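Long-range contact in CDP-4-keto-6-deoxy-D-glucose-3-dehydrase (Yersinia pseudotuberculosis, PDB 3BB8), which probably removes the C3 hydroxyl of CDP-4-keto-6-deoxy-D-glucose with the help of a vitamin B6 cofactor during lipopolysaccharide sugar synthesis: residues A[309-320]-A[412-423]. The protein carries 1 engineered substitution. Sequence-based numbering, arbitrary orientation.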
# COMPACT_ATOMS: atom_id res chain seq x y z
N PHE A 309 6.74 17.58 -19.64
CA PHE A 309 6.43 16.20 -20.01
C PHE A 309 5.17 16.07 -20.86
O PHE A 309 5.20 15.42 -21.89
CB PHE A 309 6.28 15.34 -18.75
CG PHE A 309 7.57 15.10 -18.02
CD1 PHE A 309 8.80 15.31 -18.65
CD2 PHE A 309 7.56 14.61 -16.72
CE1 PHE A 309 10.00 15.02 -17.98
CE2 PHE A 309 8.75 14.33 -16.06
CZ PHE A 309 9.98 14.53 -16.69
N VAL A 310 4.08 16.68 -20.41
CA VAL A 310 2.82 16.61 -21.14
C VAL A 310 2.96 17.16 -22.56
O VAL A 310 2.44 16.59 -23.52
CB VAL A 310 1.71 17.39 -20.41
CG1 VAL A 310 0.41 17.34 -21.20
CG2 VAL A 310 1.51 16.81 -19.02
N GLU A 311 3.66 18.29 -22.68
CA GLU A 311 3.89 18.93 -23.96
C GLU A 311 4.74 18.03 -24.85
O GLU A 311 4.46 17.87 -26.04
CB GLU A 311 4.59 20.28 -23.74
CG GLU A 311 5.17 20.92 -25.00
CD GLU A 311 5.87 22.25 -24.70
OE1 GLU A 311 6.73 22.29 -23.80
OE2 GLU A 311 5.54 23.26 -25.38
N LYS A 312 5.78 17.44 -24.27
CA LYS A 312 6.68 16.55 -24.99
C LYS A 312 5.98 15.28 -25.48
O LYS A 312 6.22 14.82 -26.60
CB LYS A 312 7.86 16.18 -24.10
CG LYS A 312 8.91 15.30 -24.76
CD LYS A 312 9.50 15.97 -25.99
CE LYS A 312 10.57 15.10 -26.63
NZ LYS A 312 11.07 15.65 -27.93
N ARG A 313 5.11 14.71 -24.66
CA ARG A 313 4.40 13.50 -25.05
C ARG A 313 3.49 13.79 -26.23
O ARG A 313 3.38 12.98 -27.15
CB ARG A 313 3.57 12.95 -23.87
CG ARG A 313 4.43 12.31 -22.79
CD ARG A 313 3.66 12.06 -21.50
NE ARG A 313 4.46 11.24 -20.59
CZ ARG A 313 4.58 9.92 -20.67
NH1 ARG A 313 3.94 9.25 -21.63
NH2 ARG A 313 5.36 9.27 -19.81
N LYS A 314 2.85 14.95 -26.23
CA LYS A 314 1.97 15.31 -27.33
C LYS A 314 2.80 15.48 -28.61
O LYS A 314 2.37 15.08 -29.69
CB LYS A 314 1.23 16.61 -27.02
CG LYS A 314 0.23 16.50 -25.89
CD LYS A 314 -0.46 17.83 -25.66
CE LYS A 314 -1.48 17.74 -24.56
NZ LYS A 314 -2.05 19.07 -24.23
N ALA A 315 3.98 16.07 -28.46
CA ALA A 315 4.89 16.31 -29.58
C ALA A 315 5.31 14.99 -30.22
O ALA A 315 5.10 14.77 -31.41
CB ALA A 315 6.12 17.07 -29.09
N ASN A 316 5.92 14.12 -29.41
CA ASN A 316 6.37 12.82 -29.89
C ASN A 316 5.24 12.04 -30.55
O ASN A 316 5.46 11.31 -31.52
CB ASN A 316 6.94 12.01 -28.73
CG ASN A 316 8.28 12.55 -28.26
OD1 ASN A 316 8.90 11.99 -27.35
ND2 ASN A 316 8.73 13.63 -28.88
N PHE A 317 4.02 12.19 -30.04
CA PHE A 317 2.88 11.50 -30.62
C PHE A 317 2.60 11.98 -32.04
O PHE A 317 2.47 11.18 -32.97
CB PHE A 317 1.62 11.73 -29.78
CG PHE A 317 0.38 11.11 -30.36
CD1 PHE A 317 0.02 9.81 -30.06
CD2 PHE A 317 -0.44 11.85 -31.22
CE1 PHE A 317 -1.13 9.24 -30.59
CE2 PHE A 317 -1.60 11.29 -31.75
CZ PHE A 317 -1.94 9.98 -31.43
N LYS A 318 2.49 13.30 -32.19
CA LYS A 318 2.21 13.91 -33.49
C LYS A 318 3.29 13.53 -34.49
O LYS A 318 3.00 13.10 -35.60
CB LYS A 318 2.14 15.43 -33.34
CG LYS A 318 1.54 16.15 -34.54
CD LYS A 318 1.31 17.61 -34.22
CE LYS A 318 0.46 18.29 -35.29
NZ LYS A 318 0.12 19.70 -34.90
N TYR A 319 4.54 13.67 -34.07
CA TYR A 319 5.68 13.35 -34.91
C TYR A 319 5.61 11.89 -35.36
O TYR A 319 5.44 11.60 -36.55
CB TYR A 319 6.97 13.59 -34.12
CG TYR A 319 8.24 13.44 -34.93
CD1 TYR A 319 8.58 14.35 -35.92
CD2 TYR A 319 9.12 12.38 -34.68
CE1 TYR A 319 9.77 14.22 -36.65
CE2 TYR A 319 10.30 12.25 -35.40
CZ TYR A 319 10.62 13.17 -36.38
OH TYR A 319 11.80 13.04 -37.09
N LEU A 320 5.73 10.97 -34.41
CA LEU A 320 5.70 9.54 -34.69
C LEU A 320 4.54 9.12 -35.58
O LEU A 320 4.74 8.37 -36.53
CB LEU A 320 5.63 8.76 -33.38
CG LEU A 320 5.75 7.24 -33.48
CD1 LEU A 320 7.07 6.86 -34.16
CD2 LEU A 320 5.66 6.63 -32.08
N GLY A 412 6.66 3.59 -27.52
CA GLY A 412 7.07 4.62 -26.57
C GLY A 412 7.07 6.00 -27.19
O GLY A 412 7.67 6.23 -28.24
N ILE A 413 6.39 6.94 -26.53
CA ILE A 413 6.46 8.35 -26.91
C ILE A 413 6.70 9.24 -25.69
O ILE A 413 6.43 10.44 -25.73
CB ILE A 413 5.10 8.74 -27.57
CG1 ILE A 413 3.93 8.13 -26.81
CG2 ILE A 413 5.10 8.33 -29.04
CD1 ILE A 413 3.67 8.77 -25.45
N TYR A 414 7.23 8.64 -24.63
CA TYR A 414 7.50 9.36 -23.39
C TYR A 414 8.72 10.29 -23.52
O TYR A 414 9.59 10.08 -24.37
CB TYR A 414 7.69 8.38 -22.21
CG TYR A 414 9.01 7.66 -22.17
CD1 TYR A 414 9.96 7.95 -21.19
CD2 TYR A 414 9.33 6.69 -23.12
CE1 TYR A 414 11.19 7.29 -21.15
CE2 TYR A 414 10.55 6.02 -23.09
CZ TYR A 414 11.47 6.33 -22.11
OH TYR A 414 12.68 5.66 -22.08
N PRO A 415 8.78 11.34 -22.68
CA PRO A 415 9.84 12.36 -22.63
C PRO A 415 11.28 11.91 -22.78
O PRO A 415 12.14 12.71 -23.14
CB PRO A 415 9.59 13.05 -21.29
CG PRO A 415 8.09 12.97 -21.17
CD PRO A 415 7.82 11.54 -21.58
N GLY A 416 11.56 10.64 -22.48
CA GLY A 416 12.93 10.16 -22.59
C GLY A 416 13.34 9.80 -24.01
O GLY A 416 14.45 9.31 -24.25
N LEU A 417 12.45 10.04 -24.97
CA LEU A 417 12.71 9.71 -26.37
C LEU A 417 12.89 10.94 -27.27
O LEU A 417 12.02 11.81 -27.32
CB LEU A 417 11.57 8.84 -26.91
CG LEU A 417 11.71 7.31 -26.89
CD1 LEU A 417 12.50 6.83 -25.70
CD2 LEU A 417 10.32 6.70 -26.90
N THR A 418 14.01 10.99 -27.98
CA THR A 418 14.31 12.09 -28.90
C THR A 418 13.82 11.73 -30.30
O THR A 418 13.37 10.61 -30.55
CB THR A 418 15.82 12.37 -29.00
OG1 THR A 418 16.49 11.23 -29.55
CG2 THR A 418 16.40 12.69 -27.63
N HIS A 419 13.91 12.69 -31.22
CA HIS A 419 13.49 12.45 -32.60
C HIS A 419 14.36 11.39 -33.25
O HIS A 419 13.92 10.68 -34.15
CB HIS A 419 13.57 13.75 -33.40
CG HIS A 419 12.36 14.62 -33.24
ND1 HIS A 419 11.64 14.69 -32.07
CD2 HIS A 419 11.75 15.47 -34.11
CE1 HIS A 419 10.63 15.54 -32.23
NE2 HIS A 419 10.68 16.02 -33.46
N ASP A 420 15.61 11.27 -32.80
CA ASP A 420 16.49 10.26 -33.36
C ASP A 420 16.01 8.87 -32.94
O ASP A 420 16.19 7.90 -33.68
CB ASP A 420 17.93 10.48 -32.92
CG ASP A 420 18.60 11.59 -33.71
OD1 ASP A 420 18.17 12.76 -33.60
OD2 ASP A 420 19.56 11.29 -34.46
N HIS A 421 15.41 8.81 -31.76
CA HIS A 421 14.87 7.57 -31.23
C HIS A 421 13.69 7.18 -32.11
O HIS A 421 13.63 6.07 -32.65
CB HIS A 421 14.36 7.77 -29.79
CG HIS A 421 15.44 7.79 -28.76
ND1 HIS A 421 16.14 6.66 -28.39
CD2 HIS A 421 15.95 8.80 -28.01
CE1 HIS A 421 17.03 6.97 -27.46
NE2 HIS A 421 16.93 8.26 -27.21
N LEU A 422 12.75 8.10 -32.25
CA LEU A 422 11.55 7.87 -33.04
C LEU A 422 11.82 7.59 -34.51
O LEU A 422 11.23 6.68 -35.09
CB LEU A 422 10.60 9.06 -32.90
CG LEU A 422 10.13 9.36 -31.46
CD1 LEU A 422 9.12 10.50 -31.49
CD2 LEU A 422 9.52 8.12 -30.84
N ASP A 423 12.70 8.38 -35.12
CA ASP A 423 13.03 8.19 -36.53
C ASP A 423 13.54 6.77 -36.71
O ASP A 423 13.21 6.10 -37.70
CB ASP A 423 14.09 9.20 -36.97
CG ASP A 423 13.50 10.57 -37.26
OD1 ASP A 423 14.24 11.57 -37.18
OD2 ASP A 423 12.29 10.65 -37.58
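The guanidinium of Arg313, its NH1 bonded to the backbone carbonyls of Trp344 and Phe345, lies with one face against Pro415 and Tyr414 of the 412-423 loop. Pro415 CD lies 3.5 Å from Arg313 NE and Tyr414 CB 3.5 Å from Arg313 NH2, both on that face, so the guanidinium's nearest neighbours on the loop are carbons. Pro415 sits at the second position of a type I turn closed by Leu417 N and Tyr414 O; its CB and CG press on CD1 of Phe309, and CG of Lys312 packs against its CA. A helix turn farther along, CB of Asn316 rests against CB of Ile413 and CD1 of Leu422. CG2 of Ile413 reaches CD2 of Leu320 at 3.5 Å, an apolar contact on the buried side.

At the other end, Tyr319 swings its ring over the start of the second helix because CG stands anti to the backbone N (chi1 -174°). The imidazole of His419 stacks face to face on it, planes 24° apart and centroids 3.8 Å apart, with His419 CD2 3.4 Å from Tyr319 CZ. CD1 of Leu422 meets the edge of the same ring, and Tyr319 OH donates to OD2 of Asp423; the modelled 2.5 Å is too short to be taken literally. Thr418 N-caps this helix through weak bonds from Asp420 N and His421 N to OG1.

The axes of 309-320 and 419-423, parts of helices 293-323 and 419-432, run at 34° and approach to 10.5 Å in an aspartate aminotransferase fold. Arg313 lies about 8 Å, side chain to side chain, from the cofactor-binding Asp194; Phe347 of strand 347-351 touches both Leu320 and Ile413, while the 412-423 loop leads from strand 408-411 of the same antiparallel sheet into helix 419-432.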